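Hypothetical protein SA2161 (Staphylococcus aureus, PDB 1Y7R) is of unknown function but probably acts as an acetyltransferase of the GNAT family, whose members usually move an acetyl group from acetyl-CoA onto an amine. Local coordinates at residues V2-D7 with M85-K90; A16-I19 with P25-R28; V42-K47 with G81-E86; R49-G54 with K73-Q78; V102-D107 with F117-T122. The protein carries 4 engineered substitutions. One frame throughout, in Å; residues are numbered along the deposited sequence. Where two conformers were deposited one is given.

Contact 1. Residues V2-D7 with M85-K90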
# COMPACT_ATOMS: atom_id res chain seq x y z
N VAL A 2 -28.95 1.75 -2.50
CA VAL A 2 -27.91 2.55 -1.91
C VAL A 2 -27.44 3.61 -2.92
O VAL A 2 -27.56 3.42 -4.13
CB VAL A 2 -26.77 1.64 -1.42
CG1 VAL A 2 -25.52 2.42 -1.22
CG2 VAL A 2 -27.19 0.91 -0.11
N LYS A 3 -26.95 4.73 -2.41
CA LYS A 3 -26.40 5.82 -3.20
C LYS A 3 -24.89 5.63 -3.21
O LYS A 3 -24.31 5.41 -2.16
CB LYS A 3 -26.64 7.14 -2.46
CG LYS A 3 -28.07 7.66 -2.31
CD LYS A 3 -27.97 9.08 -1.73
CE LYS A 3 -28.09 9.13 -0.23
NZ LYS A 3 -29.43 9.63 0.24
N VAL A 4 -24.25 5.75 -4.37
CA VAL A 4 -22.79 5.58 -4.46
C VAL A 4 -22.18 6.94 -4.70
O VAL A 4 -22.57 7.68 -5.61
CB VAL A 4 -22.39 4.72 -5.67
CG1 VAL A 4 -20.87 4.54 -5.70
CG2 VAL A 4 -23.07 3.35 -5.58
N THR A 5 -21.12 7.22 -3.95
CA THR A 5 -20.50 8.51 -3.97
C THR A 5 -18.98 8.31 -3.98
O THR A 5 -18.50 7.35 -3.40
CB THR A 5 -21.00 9.20 -2.69
OG1 THR A 5 -22.25 9.86 -2.91
CG2 THR A 5 -20.03 10.04 -2.11
N TYR A 6 -18.23 9.18 -4.66
CA TYR A 6 -16.74 9.20 -4.51
C TYR A 6 -16.25 10.36 -3.62
O TYR A 6 -15.08 10.79 -3.74
CB TYR A 6 -16.02 9.24 -5.87
CG TYR A 6 -16.35 8.10 -6.82
CD1 TYR A 6 -16.87 6.87 -6.36
CD2 TYR A 6 -16.17 8.26 -8.20
CE1 TYR A 6 -17.16 5.83 -7.25
CE2 TYR A 6 -16.47 7.21 -9.10
CZ TYR A 6 -16.94 6.01 -8.62
OH TYR A 6 -17.24 5.01 -9.51
N ASP A 7 -17.14 10.87 -2.75
CA ASP A 7 -16.83 12.05 -1.91
C ASP A 7 -15.91 11.66 -0.76
O ASP A 7 -15.90 10.51 -0.36
CB ASP A 7 -18.08 12.64 -1.20
CG ASP A 7 -19.20 13.07 -2.13
OD1 ASP A 7 -20.29 13.35 -1.55
OD2 ASP A 7 -19.04 13.14 -3.37
N MSE A 85 -15.87 -3.00 -4.33
CA MSE A 85 -14.76 -3.51 -5.14
C MSE A 85 -14.99 -3.22 -6.62
O MSE A 85 -14.03 -2.91 -7.31
CB MSE A 85 -14.55 -5.00 -4.90
CG MSE A 85 -13.88 -5.37 -3.60
SE MSE A 85 -12.06 -4.55 -3.45
CE MSE A 85 -11.17 -5.59 -4.85
N GLU A 86 -16.23 -3.32 -7.12
CA GLU A 86 -16.49 -3.01 -8.52
C GLU A 86 -16.08 -1.57 -8.82
O GLU A 86 -15.46 -1.28 -9.85
CB GLU A 86 -17.98 -3.23 -8.86
CG GLU A 86 -18.38 -4.71 -8.93
CD GLU A 86 -17.89 -5.39 -10.24
OE1 GLU A 86 -16.98 -4.85 -10.91
OE2 GLU A 86 -18.43 -6.47 -10.60
N HIS A 87 -16.41 -0.64 -7.93
CA HIS A 87 -16.03 0.77 -8.16
C HIS A 87 -14.51 1.00 -8.03
O HIS A 87 -13.90 1.70 -8.86
CB HIS A 87 -16.86 1.67 -7.26
CG HIS A 87 -18.28 1.79 -7.73
ND1 HIS A 87 -18.68 2.76 -8.63
CD2 HIS A 87 -19.36 1.01 -7.50
CE1 HIS A 87 -19.97 2.60 -8.89
NE2 HIS A 87 -20.41 1.55 -8.22
N ILE A 88 -13.89 0.32 -7.06
CA ILE A 88 -12.43 0.37 -6.94
C ILE A 88 -11.74 -0.20 -8.19
O ILE A 88 -10.79 0.40 -8.71
CB ILE A 88 -11.97 -0.36 -5.65
CG1 ILE A 88 -12.34 0.48 -4.44
CG2 ILE A 88 -10.48 -0.66 -5.67
CD1 ILE A 88 -12.03 -0.22 -3.16
N MSE A 89 -12.24 -1.33 -8.69
CA MSE A 89 -11.61 -1.97 -9.86
C MSE A 89 -11.79 -1.15 -11.12
O MSE A 89 -10.91 -1.15 -12.00
CB MSE A 89 -12.12 -3.41 -10.05
CG MSE A 89 -11.68 -4.39 -8.96
SE MSE A 89 -9.74 -4.33 -8.54
CE MSE A 89 -9.73 -3.05 -7.21
N LYS A 90 -12.93 -0.46 -11.22
CA LYS A 90 -13.12 0.58 -12.25
C LYS A 90 -12.11 1.74 -12.22
O LYS A 90 -11.56 2.12 -13.27
CB LYS A 90 -14.57 1.07 -12.20
CG LYS A 90 -14.89 2.10 -13.27
CD LYS A 90 -16.39 2.33 -13.36
CE LYS A 90 -16.91 1.65 -14.62
NZ LYS A 90 -16.10 0.44 -14.95
O HOH W 1 -14.76 3.96 -10.31
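The imidazole of H87 is met in two ways at once, by a methyl over its face and by a phenol at its edge. V4 on the short edge strand 3-5 of the mixed sheet in this GNAT fold, and Y6 just past the end of that strand, supply these groups, and H87 reaches out to them from helix 80-95, which packs on the sheet. V4 and H87 approach from opposite directions. With V4 CG1 anti to the backbone N (chi1 -178°), this methyl is carried over the middle of the imidazole, 3.9 Å from the centroid and only 12° off the ring normal, a CH-pi contact of textbook form. Y6 instead crosses H87 at roughly a right angle. The two rings meet at their borders without overlapping, with their planes turned 69° apart and their centroids 5.8 Å from each other. There Y6 OH lies in the imidazole plane and forms a 2.8 Å hydrogen bond with H87 ND1, in which either atom could be the donor. Y6 also packs edge-to-face with F40, while K3 and T5 pair through their backbones with Y45 and T43 in the sheet. The contact lies at the surface. The phenol also reaches the helix backbone through a water, which sits 2.8 Å from Y6 OH and donates to H87 O, also at 2.8 Å.

Contact 2. Residues A16-I19 with P25-R28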
# COMPACT_ATOMS: atom_id res chain seq x y z
N ALA A 16 -16.56 5.66 12.54
CA ALA A 16 -17.75 4.90 12.92
C ALA A 16 -17.93 3.67 12.05
O ALA A 16 -18.31 2.59 12.54
CB ALA A 16 -19.00 5.77 12.85
N LEU A 17 -17.63 3.82 10.77
CA LEU A 17 -17.76 2.69 9.87
C LEU A 17 -16.73 1.61 10.18
O LEU A 17 -17.08 0.43 10.23
CB LEU A 17 -17.72 3.14 8.42
CG LEU A 17 -17.81 2.03 7.39
CD1 LEU A 17 -19.10 1.21 7.57
CD2 LEU A 17 -17.72 2.67 6.00
N ARG A 18 -15.48 2.00 10.40
CA ARG A 18 -14.45 1.06 10.86
C ARG A 18 -14.91 0.24 12.08
O ARG A 18 -14.87 -0.97 12.07
CB ARG A 18 -13.17 1.82 11.24
CG ARG A 18 -12.22 2.08 10.10
CD ARG A 18 -10.76 1.90 10.65
NE ARG A 18 -9.84 1.49 9.62
CZ ARG A 18 -8.99 0.48 9.66
NH1 ARG A 18 -8.83 -0.29 10.74
NH2 ARG A 18 -8.26 0.26 8.59
N ILE A 19 -15.35 0.92 13.13
CA ILE A 19 -15.77 0.21 14.34
C ILE A 19 -16.94 -0.74 14.08
O ILE A 19 -16.97 -1.93 14.53
CB ILE A 19 -16.06 1.23 15.46
CG1 ILE A 19 -14.72 1.78 15.95
CG2 ILE A 19 -16.88 0.61 16.61
CD1 ILE A 19 -14.85 3.10 16.67
N PRO A 25 -10.06 0.43 15.54
CA PRO A 25 -10.39 1.84 15.35
C PRO A 25 -9.21 2.68 14.84
O PRO A 25 -8.02 2.29 15.02
CB PRO A 25 -10.78 2.32 16.77
CG PRO A 25 -10.02 1.41 17.67
CD PRO A 25 -10.00 0.07 16.97
N LYS A 26 -9.54 3.79 14.19
CA LYS A 26 -8.55 4.82 13.89
C LYS A 26 -8.91 6.02 14.74
O LYS A 26 -10.09 6.32 14.93
CB LYS A 26 -8.58 5.26 12.43
CG LYS A 26 -8.09 4.27 11.43
CD LYS A 26 -6.64 3.85 11.59
CE LYS A 26 -6.35 2.80 10.53
NZ LYS A 26 -4.97 2.25 10.55
N THR A 27 -7.89 6.73 15.23
CA THR A 27 -8.16 7.94 16.01
C THR A 27 -8.69 8.99 15.07
O THR A 27 -8.40 8.97 13.87
CB THR A 27 -6.90 8.47 16.70
OG1 THR A 27 -5.95 8.85 15.69
CG2 THR A 27 -6.27 7.39 17.58
N ARG A 28 -9.46 9.93 15.60
CA ARG A 28 -9.92 11.03 14.77
C ARG A 28 -8.75 11.86 14.21
O ARG A 28 -8.85 12.38 13.08
CB ARG A 28 -10.99 11.86 15.49
CG ARG A 28 -12.32 11.12 15.57
CD ARG A 28 -13.37 11.94 16.28
NE ARG A 28 -13.07 12.05 17.70
CZ ARG A 28 -13.97 11.86 18.65
NH1 ARG A 28 -13.66 11.97 19.94
NH2 ARG A 28 -15.21 11.55 18.30
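K26 NZ is gripped from across the dimer interface by two carbonyls of the second subunit, S99 O and T62 O, while the carbon chain behind it lies against R18. K26 CE sits over the centre of one face of the R18 guanidinium, 3.6 Å from R18 CZ. Farther back, K26 CG touches R18 CD at 3.7 Å. The lysine reaches this place by a bend at its second torsion (chi2 -62°), after which it runs straight to the nitrogen. The two cationic ends are close, with R18 NH2 4.3 Å from K26 NZ, yet each is answered elsewhere: R18 NH2 by a salt bridge to D68, and K26 NZ by the two carbonyls. These partners probably offset much of the like-charge cost. The residues belong to the pair of helices, 11-20 and 28-34, and the loop joining them, that follow the first strand of the GNAT fold. T27 is the N-cap of the second helix, its OG1 accepting from A30 N. R18 NH1 also donates a hydrogen bond to S24 O in the intervening loop. Toward solvent the contact becomes purely apolar: I19 CG1 and P25 CB meet at 4.1 Å, and I19 CD1 lies equally far from the same proline carbon.

Contact 3. Residues V42-K47 with G81-E86. With PO4 (phosphate ion), chain C; PO4 (phosphate ion), chain D.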
# COMPACT_ATOMS: atom_id res chain seq x y z
N VAL A 42 -14.57 5.32 -2.39
CA VAL A 42 -15.99 5.07 -2.70
C VAL A 42 -16.74 4.88 -1.40
O VAL A 42 -16.25 4.22 -0.48
CB VAL A 42 -16.23 3.70 -3.50
CG1 VAL A 42 -15.53 2.47 -2.91
CG2 VAL A 42 -17.75 3.43 -3.77
N THR A 43 -17.93 5.47 -1.32
CA THR A 43 -18.79 5.37 -0.15
C THR A 43 -20.21 5.03 -0.60
O THR A 43 -20.66 5.46 -1.68
CB THR A 43 -18.81 6.67 0.70
OG1 THR A 43 -18.84 7.82 -0.16
CG2 THR A 43 -17.52 6.73 1.62
N LEU A 44 -20.87 4.20 0.20
CA LEU A 44 -22.24 3.74 -0.04
C LEU A 44 -23.11 4.21 1.10
O LEU A 44 -22.77 4.05 2.28
CB LEU A 44 -22.29 2.22 -0.06
CG LEU A 44 -21.37 1.51 -1.06
CD1 LEU A 44 -21.58 0.01 -0.90
CD2 LEU A 44 -21.59 1.89 -2.49
N TYR A 45 -24.26 4.76 0.74
CA TYR A 45 -25.19 5.28 1.73
C TYR A 45 -26.58 4.64 1.55
O TYR A 45 -27.06 4.50 0.41
CB TYR A 45 -25.34 6.79 1.61
CG TYR A 45 -24.13 7.60 1.98
CD1 TYR A 45 -23.94 8.02 3.30
CD2 TYR A 45 -23.21 8.00 1.02
CE1 TYR A 45 -22.85 8.78 3.66
CE2 TYR A 45 -22.10 8.78 1.37
CZ TYR A 45 -21.93 9.17 2.69
OH TYR A 45 -20.81 9.93 3.05
N ASP A 46 -27.19 4.26 2.67
CA ASP A 46 -28.55 3.76 2.70
C ASP A 46 -29.32 4.91 3.32
O ASP A 46 -29.16 5.17 4.53
CB ASP A 46 -28.68 2.50 3.58
CG ASP A 46 -30.10 1.96 3.63
OD1 ASP A 46 -30.99 2.59 3.04
OD2 ASP A 46 -30.37 0.90 4.27
N LYS A 47 -30.12 5.60 2.48
CA LYS A 47 -30.77 6.86 2.84
C LYS A 47 -29.66 7.82 3.34
O LYS A 47 -28.76 8.13 2.56
CB LYS A 47 -31.94 6.63 3.83
CG LYS A 47 -33.06 5.83 3.14
CD LYS A 47 -34.24 5.58 4.07
CE LYS A 47 -34.64 4.09 4.02
NZ LYS A 47 -35.86 3.81 4.82
N GLY A 81 -19.80 -5.33 -0.21
CA GLY A 81 -18.33 -5.41 -0.38
C GLY A 81 -18.02 -5.51 -1.88
O GLY A 81 -17.09 -4.88 -2.40
N SER A 82 -18.82 -6.30 -2.60
CA SER A 82 -18.60 -6.49 -4.03
C SER A 82 -18.87 -5.19 -4.76
O SER A 82 -18.13 -4.84 -5.66
CB SER A 82 -19.50 -7.59 -4.61
OG SER A 82 -18.87 -8.86 -4.48
N LEU A 83 -19.91 -4.46 -4.35
CA LEU A 83 -20.20 -3.15 -4.96
C LEU A 83 -19.03 -2.16 -4.82
O LEU A 83 -18.59 -1.53 -5.80
CB LEU A 83 -21.52 -2.60 -4.37
CG LEU A 83 -22.00 -1.31 -5.09
CD1 LEU A 83 -22.21 -1.48 -6.59
CD2 LEU A 83 -23.29 -0.91 -4.46
N ILE A 84 -18.49 -2.07 -3.60
CA ILE A 84 -17.28 -1.28 -3.33
C ILE A 84 -16.12 -1.70 -4.26
O ILE A 84 -15.51 -0.87 -4.94
CB ILE A 84 -16.91 -1.41 -1.85
CG1 ILE A 84 -17.93 -0.60 -1.02
CG2 ILE A 84 -15.47 -0.93 -1.58
CD1 ILE A 84 -18.00 -0.98 0.46
N MSE A 85 -15.87 -3.00 -4.33
CA MSE A 85 -14.76 -3.51 -5.14
C MSE A 85 -14.99 -3.22 -6.62
O MSE A 85 -14.03 -2.91 -7.31
CB MSE A 85 -14.55 -5.00 -4.90
CG MSE A 85 -13.88 -5.37 -3.60
SE MSE A 85 -12.06 -4.55 -3.45
CE MSE A 85 -11.17 -5.59 -4.85
N GLU A 86 -16.23 -3.32 -7.12
CA GLU A 86 -16.49 -3.01 -8.52
C GLU A 86 -16.08 -1.57 -8.82
O GLU A 86 -15.46 -1.28 -9.85
CB GLU A 86 -17.98 -3.23 -8.86
CG GLU A 86 -18.38 -4.71 -8.93
CD GLU A 86 -17.89 -5.39 -10.24
OE1 GLU A 86 -16.98 -4.85 -10.91
OE2 GLU A 86 -18.43 -6.47 -10.60
P PO4 C . -20.19 -9.96 -1.09
O1 PO4 C . -18.91 -10.29 -0.34
O2 PO4 C . -20.13 -10.40 -2.53
O3 PO4 C . -20.32 -8.45 -1.01
O4 PO4 C . -21.43 -10.52 -0.43
P PO4 D . -19.13 -8.20 2.38
O1 PO4 D . -18.21 -9.12 1.62
O2 PO4 D . -20.35 -7.88 1.55
O3 PO4 D . -18.39 -6.90 2.62
O4 PO4 D . -19.62 -8.84 3.66
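L44 reaches from its strand toward L83 and I84 of helix 80-95. CB leaves the backbone in the direction of the helix. CG, anti to the carbonyl carbon (chi1 -56°), already comes within 4.0 Å of I84 CG1. There the chain forks. The CD1 branch presses on I84 CG1 at 3.7 Å and lies near I84 CD1 as well, whereas L44 CD2 turns to L83 and meets L83 CD2 at 3.8 Å. L44 thus stands between two successive residues of one helical turn, crossing both at a slant. V42, two residues earlier on the same strand face, extends this apolar patch: in the conformer described, V42 CG1 contacts I84 CG2 at 3.7 Å, a contact less certain because V42 has two conformers. This is helix-on-sheet packing of the GNAT fold, the axes of strand 42-46 and helix 81-86 passing 8.8 Å apart at 144°. I84 also touches I69 and V71 of strand 63-71, so the helix lies across more than one strand. The first turn of the helix, beyond the apolar patch, holds two phosphate ions that probably came from the crystallisation liquor. One accepts from G81 N through its O2. The other takes S82 N on O3, while S82 OG donates to its O2 at 2.8 Å, so that backbone and side chain of one residue grip a single ion. In GNAT relatives this helix start receives the pyrophosphate of the coenzyme, and the phosphates here are consistent with such a site.

Contact 4. Residues R49-G54 with K73-Q78. With PO4 (phosphate ion), chain D.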
# COMPACT_ATOMS: atom_id res chain seq x y z
N ARG A 49 -27.47 7.16 5.89
CA ARG A 49 -26.49 6.45 6.70
C ARG A 49 -25.38 5.86 5.84
O ARG A 49 -25.67 5.18 4.84
CB ARG A 49 -27.14 5.30 7.47
CG ARG A 49 -26.18 4.58 8.42
CD ARG A 49 -26.85 3.40 9.08
NE ARG A 49 -26.01 2.87 10.15
CZ ARG A 49 -26.22 1.72 10.77
NH1 ARG A 49 -27.23 0.93 10.41
NH2 ARG A 49 -25.37 1.34 11.71
N LEU A 50 -24.14 6.09 6.27
CA LEU A 50 -23.00 5.47 5.57
C LEU A 50 -22.98 3.99 5.95
O LEU A 50 -22.90 3.67 7.14
CB LEU A 50 -21.67 6.10 6.00
CG LEU A 50 -20.41 5.56 5.31
CD1 LEU A 50 -20.36 5.89 3.84
CD2 LEU A 50 -19.13 6.08 5.98
N ILE A 51 -23.00 3.10 4.94
CA ILE A 51 -22.96 1.68 5.23
C ILE A 51 -21.69 0.94 4.74
O ILE A 51 -21.44 -0.20 5.13
CB ILE A 51 -24.26 0.99 4.81
CG1 ILE A 51 -24.39 0.88 3.28
CG2 ILE A 51 -25.46 1.73 5.44
CD1 ILE A 51 -23.60 -0.24 2.68
N GLY A 52 -20.91 1.61 3.88
CA GLY A 52 -19.73 0.95 3.31
C GLY A 52 -18.79 1.92 2.64
O GLY A 52 -19.17 3.02 2.25
N MSE A 53 -17.53 1.51 2.57
CA MSE A 53 -16.49 2.32 1.93
C MSE A 53 -15.34 1.44 1.48
O MSE A 53 -15.17 0.31 1.92
CB MSE A 53 -15.94 3.38 2.89
CG MSE A 53 -14.97 2.82 3.87
SE MSE A 53 -14.40 4.28 5.02
CE MSE A 53 -14.16 5.57 3.79
N GLY A 54 -14.55 1.98 0.58
CA GLY A 54 -13.23 1.41 0.23
C GLY A 54 -12.32 2.53 -0.24
O GLY A 54 -12.80 3.58 -0.73
N LYS A 73 -21.35 -4.38 9.85
CA LYS A 73 -21.64 -5.78 10.15
C LYS A 73 -23.09 -6.12 9.76
O LYS A 73 -23.34 -7.15 9.13
CB LYS A 73 -21.41 -6.04 11.63
CG LYS A 73 -20.45 -7.19 11.95
CD LYS A 73 -19.18 -7.24 11.11
CE LYS A 73 -18.47 -8.62 11.29
NZ LYS A 73 -17.45 -8.96 10.21
N SER A 74 -24.03 -5.22 10.05
CA SER A 74 -25.45 -5.47 9.79
C SER A 74 -25.79 -5.49 8.29
O SER A 74 -26.84 -6.01 7.91
CB SER A 74 -26.34 -4.46 10.53
OG SER A 74 -26.04 -3.14 10.11
N TYR A 75 -24.89 -4.95 7.45
CA TYR A 75 -25.05 -4.96 5.99
C TYR A 75 -24.15 -5.96 5.27
O TYR A 75 -24.16 -6.03 4.01
CB TYR A 75 -24.75 -3.56 5.45
CG TYR A 75 -25.89 -2.57 5.66
CD1 TYR A 75 -26.12 -2.00 6.91
CD2 TYR A 75 -26.72 -2.22 4.59
CE1 TYR A 75 -27.16 -1.11 7.10
CE2 TYR A 75 -27.77 -1.33 4.77
CZ TYR A 75 -27.99 -0.77 6.03
OH TYR A 75 -29.02 0.13 6.22
N GLN A 76 -23.37 -6.75 6.02
CA GLN A 76 -22.43 -7.67 5.39
C GLN A 76 -23.17 -8.89 4.84
O GLN A 76 -24.33 -9.16 5.22
CB GLN A 76 -21.33 -8.10 6.38
CG GLN A 76 -20.23 -7.03 6.57
CD GLN A 76 -19.16 -7.42 7.58
OE1 GLN A 76 -18.37 -6.58 8.05
NE2 GLN A 76 -19.12 -8.68 7.92
N GLY A 77 -22.53 -9.61 3.92
CA GLY A 77 -23.08 -10.88 3.42
C GLY A 77 -24.15 -10.72 2.36
O GLY A 77 -24.93 -11.65 2.11
N GLN A 78 -24.19 -9.57 1.69
CA GLN A 78 -25.21 -9.38 0.65
C GLN A 78 -24.85 -8.51 -0.56
O GLN A 78 -25.75 -7.94 -1.20
CB GLN A 78 -26.48 -8.83 1.25
CG GLN A 78 -26.33 -7.51 1.96
CD GLN A 78 -27.48 -7.32 2.90
OE1 GLN A 78 -28.61 -7.24 2.45
NE2 GLN A 78 -27.22 -7.34 4.20
P PO4 D . -19.13 -8.20 2.38
O1 PO4 D . -18.21 -9.12 1.62
O2 PO4 D . -20.35 -7.88 1.55
O3 PO4 D . -18.39 -6.90 2.62
O4 PO4 D . -19.62 -8.84 3.66
O HOH W 2 -29.53 1.14 8.76
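The first torsion of I51 (chi1 72°) puts CG1 between the backbone N and the carbonyl carbon and leaves CG2 beside the N, from where CG2 reaches the ring of Y75. At this point strand 49-58 carries a classic beta bulge, in which I51 and G52 both face L44 of the neighbouring strand. Y75 belongs to the turn between strand 63-71 and helix 80-95 of the GNAT fold. I51 and Y75 cross at about a right angle, and CG2 lies over one ring face, shifted toward the rim. It is 3.7 Å from the centroid, 17° off the ring normal, and nearest to Y75 CZ at 3.6 Å. This CH-pi contact buries the isoleucine methyl against the phenol, while I51 also leans on L72 and D46.

R49 arrives by a different route. Its chain is extended from CG to NE and carries the guanidinium to the edge of the same ring, where NH1 is 3.9 Å from Y75 CE1 and the two planes stand 81° apart. A water ties the polar ends together, accepting from R49 NH1 and donating to Y75 OH, each at 2.8 Å, and it lies in the plane of both flat groups. Y75 OH also bonds to D46 OD2, which helps to fix the ring's hydroxyl. Farther along the turn, G77 N donates to O4 of a phosphate ion at 3.0 Å.

Contact 5. Residues V102-D107 with F117-T122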
# COMPACT_ATOMS: atom_id res chain seq x y z
N VAL A 102 -1.19 -4.45 -7.85
CA VAL A 102 -2.13 -3.96 -6.83
C VAL A 102 -2.18 -5.01 -5.73
O VAL A 102 -2.24 -6.21 -6.02
CB VAL A 102 -3.54 -3.78 -7.40
CG1 VAL A 102 -4.50 -3.21 -6.32
CG2 VAL A 102 -3.54 -2.90 -8.69
N SER A 103 -2.11 -4.58 -4.48
CA SER A 103 -2.16 -5.56 -3.40
C SER A 103 -3.12 -5.14 -2.31
O SER A 103 -3.54 -3.97 -2.23
CB SER A 103 -0.76 -5.84 -2.82
OG SER A 103 -0.35 -4.83 -1.88
N LEU A 104 -3.42 -6.10 -1.44
CA LEU A 104 -4.19 -5.81 -0.24
C LEU A 104 -3.87 -6.83 0.84
O LEU A 104 -3.19 -7.82 0.57
CB LEU A 104 -5.69 -5.81 -0.55
CG LEU A 104 -6.26 -7.04 -1.26
CD1 LEU A 104 -6.63 -8.10 -0.24
CD2 LEU A 104 -7.48 -6.62 -2.05
N ILE A 105 -4.35 -6.56 2.06
CA ILE A 105 -4.18 -7.48 3.19
C ILE A 105 -5.55 -7.99 3.58
O ILE A 105 -6.46 -7.20 3.86
CB ILE A 105 -3.49 -6.79 4.40
CG1 ILE A 105 -2.10 -6.24 4.03
CG2 ILE A 105 -3.47 -7.68 5.63
CD1 ILE A 105 -1.15 -7.26 3.50
N ALA A 106 -5.73 -9.30 3.57
CA ALA A 106 -7.05 -9.88 3.82
C ALA A 106 -7.00 -10.92 4.91
O ALA A 106 -6.15 -11.79 4.87
CB ALA A 106 -7.56 -10.51 2.53
N ASP A 107 -7.92 -10.86 5.87
CA ASP A 107 -8.13 -12.03 6.74
C ASP A 107 -9.02 -13.08 6.07
O ASP A 107 -9.40 -12.94 4.89
CB ASP A 107 -8.65 -11.62 8.12
CG ASP A 107 -10.09 -11.17 8.11
OD1 ASP A 107 -10.79 -11.42 7.10
OD2 ASP A 107 -10.50 -10.56 9.12
N PHE A 117 -12.51 -10.88 -7.66
CA PHE A 117 -11.96 -9.79 -8.48
C PHE A 117 -10.59 -10.12 -9.03
O PHE A 117 -9.95 -9.27 -9.64
CB PHE A 117 -11.99 -8.50 -7.66
CG PHE A 117 -13.38 -8.06 -7.38
CD1 PHE A 117 -14.05 -8.50 -6.22
CD2 PHE A 117 -14.08 -7.35 -8.33
CE1 PHE A 117 -15.37 -8.19 -6.01
CE2 PHE A 117 -15.42 -7.00 -8.12
CZ PHE A 117 -16.06 -7.42 -6.95
N GLY A 118 -10.17 -11.37 -8.84
CA GLY A 118 -8.97 -11.89 -9.49
C GLY A 118 -7.74 -11.90 -8.60
O GLY A 118 -6.67 -12.33 -9.04
N PHE A 119 -7.89 -11.44 -7.36
CA PHE A 119 -6.76 -11.43 -6.40
C PHE A 119 -6.34 -12.85 -6.03
O PHE A 119 -7.17 -13.75 -5.91
CB PHE A 119 -7.12 -10.62 -5.16
CG PHE A 119 -7.11 -9.16 -5.42
CD1 PHE A 119 -5.94 -8.43 -5.23
CD2 PHE A 119 -8.23 -8.52 -5.94
CE1 PHE A 119 -5.91 -7.05 -5.52
CE2 PHE A 119 -8.18 -7.15 -6.25
CZ PHE A 119 -7.01 -6.42 -6.05
N MSE A 120 -5.03 -13.04 -5.87
CA MSE A 120 -4.51 -14.32 -5.43
C MSE A 120 -3.52 -14.11 -4.29
O MSE A 120 -2.97 -13.01 -4.12
CB MSE A 120 -3.84 -15.02 -6.59
CG MSE A 120 -2.86 -14.12 -7.25
SE MSE A 120 -1.66 -15.10 -8.26
CE MSE A 120 -2.75 -15.37 -9.92
N PRO A 121 -3.29 -15.15 -3.49
CA PRO A 121 -2.36 -15.00 -2.37
C PRO A 121 -0.94 -14.66 -2.80
O PRO A 121 -0.43 -15.16 -3.81
CB PRO A 121 -2.39 -16.38 -1.70
CG PRO A 121 -3.75 -16.92 -2.06
CD PRO A 121 -3.93 -16.48 -3.51
N THR A 122 -0.30 -13.80 -2.00
CA THR A 122 1.13 -13.59 -2.16
C THR A 122 1.92 -14.79 -1.63
O THR A 122 3.01 -15.12 -2.14
CB THR A 122 1.60 -12.31 -1.47
OG1 THR A 122 1.31 -12.37 -0.06
CG2 THR A 122 0.92 -11.09 -2.10
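F119, L104 and V102 carry this buried contact, F119 giving up far more surface than either partner. It follows helix 110-115 in the chain, at the start of the segment that leads to the short strand 120-121, and its ring turns back onto strand 101-107, the edge strand of the sheet within this chain of the GNAT fold. L104 lies over the ring: its CD2 methyl stands 3.9 Å from the centroid and 12° off the normal, almost centred on the face, in a CH-pi contact. This placement rests on the leucine's first torsion (chi1 53°), which sets CG between the backbone N and the carbonyl carbon and brings the chain end back toward F119 although CB does not head there. V102 meets the far end of the same ring. Its CG1 comes to 4.1 Å from F119 CZ, and its carbonyl O lies near the ring plane, 3.8 Å from F119 CE1. One residue thus offers the phenylalanine edge both a methyl and a carbonyl oxygen.

M85 of helix 80-95, I66 and Y114 also touch F119, so the ring joins strand, helix and loop. The strand's own hydrogen bonding goes to strand 63-71 on one side and, on the other, to an antiparallel ladder with the second subunit, where S103 OG also hydrogen-bonds to Q65 NE2 of the second subunit. Across the contact itself the forces are mainly dispersion, with perhaps a slight electrostatic attraction between the ring hydrogens and V102 O. The contact therefore rests mainly on apolar and CH-pi packing.

How the contacts relate
Contacts 3 and 5 are buried and apolar, whereas contact 1 lies at the surface and contacts 2 and 4 are partly buried, mixing carbon packing with charged or water-linked groups. Helix 80-95 serves both contact 1 and contact 3, which share M85 and E86 and use neighbouring strands of one sheet. M85 also packs on F117, linking those two to contact 5. Contacts 3 and 4 adjoin on neighbouring strands and hold the same phosphate. L17, next to R18 of contact 2, rests on L50 and M53 in the strand of contact 4. Contacts 2 and 5, on opposite sides of the chain's centre, both reach the second subunit.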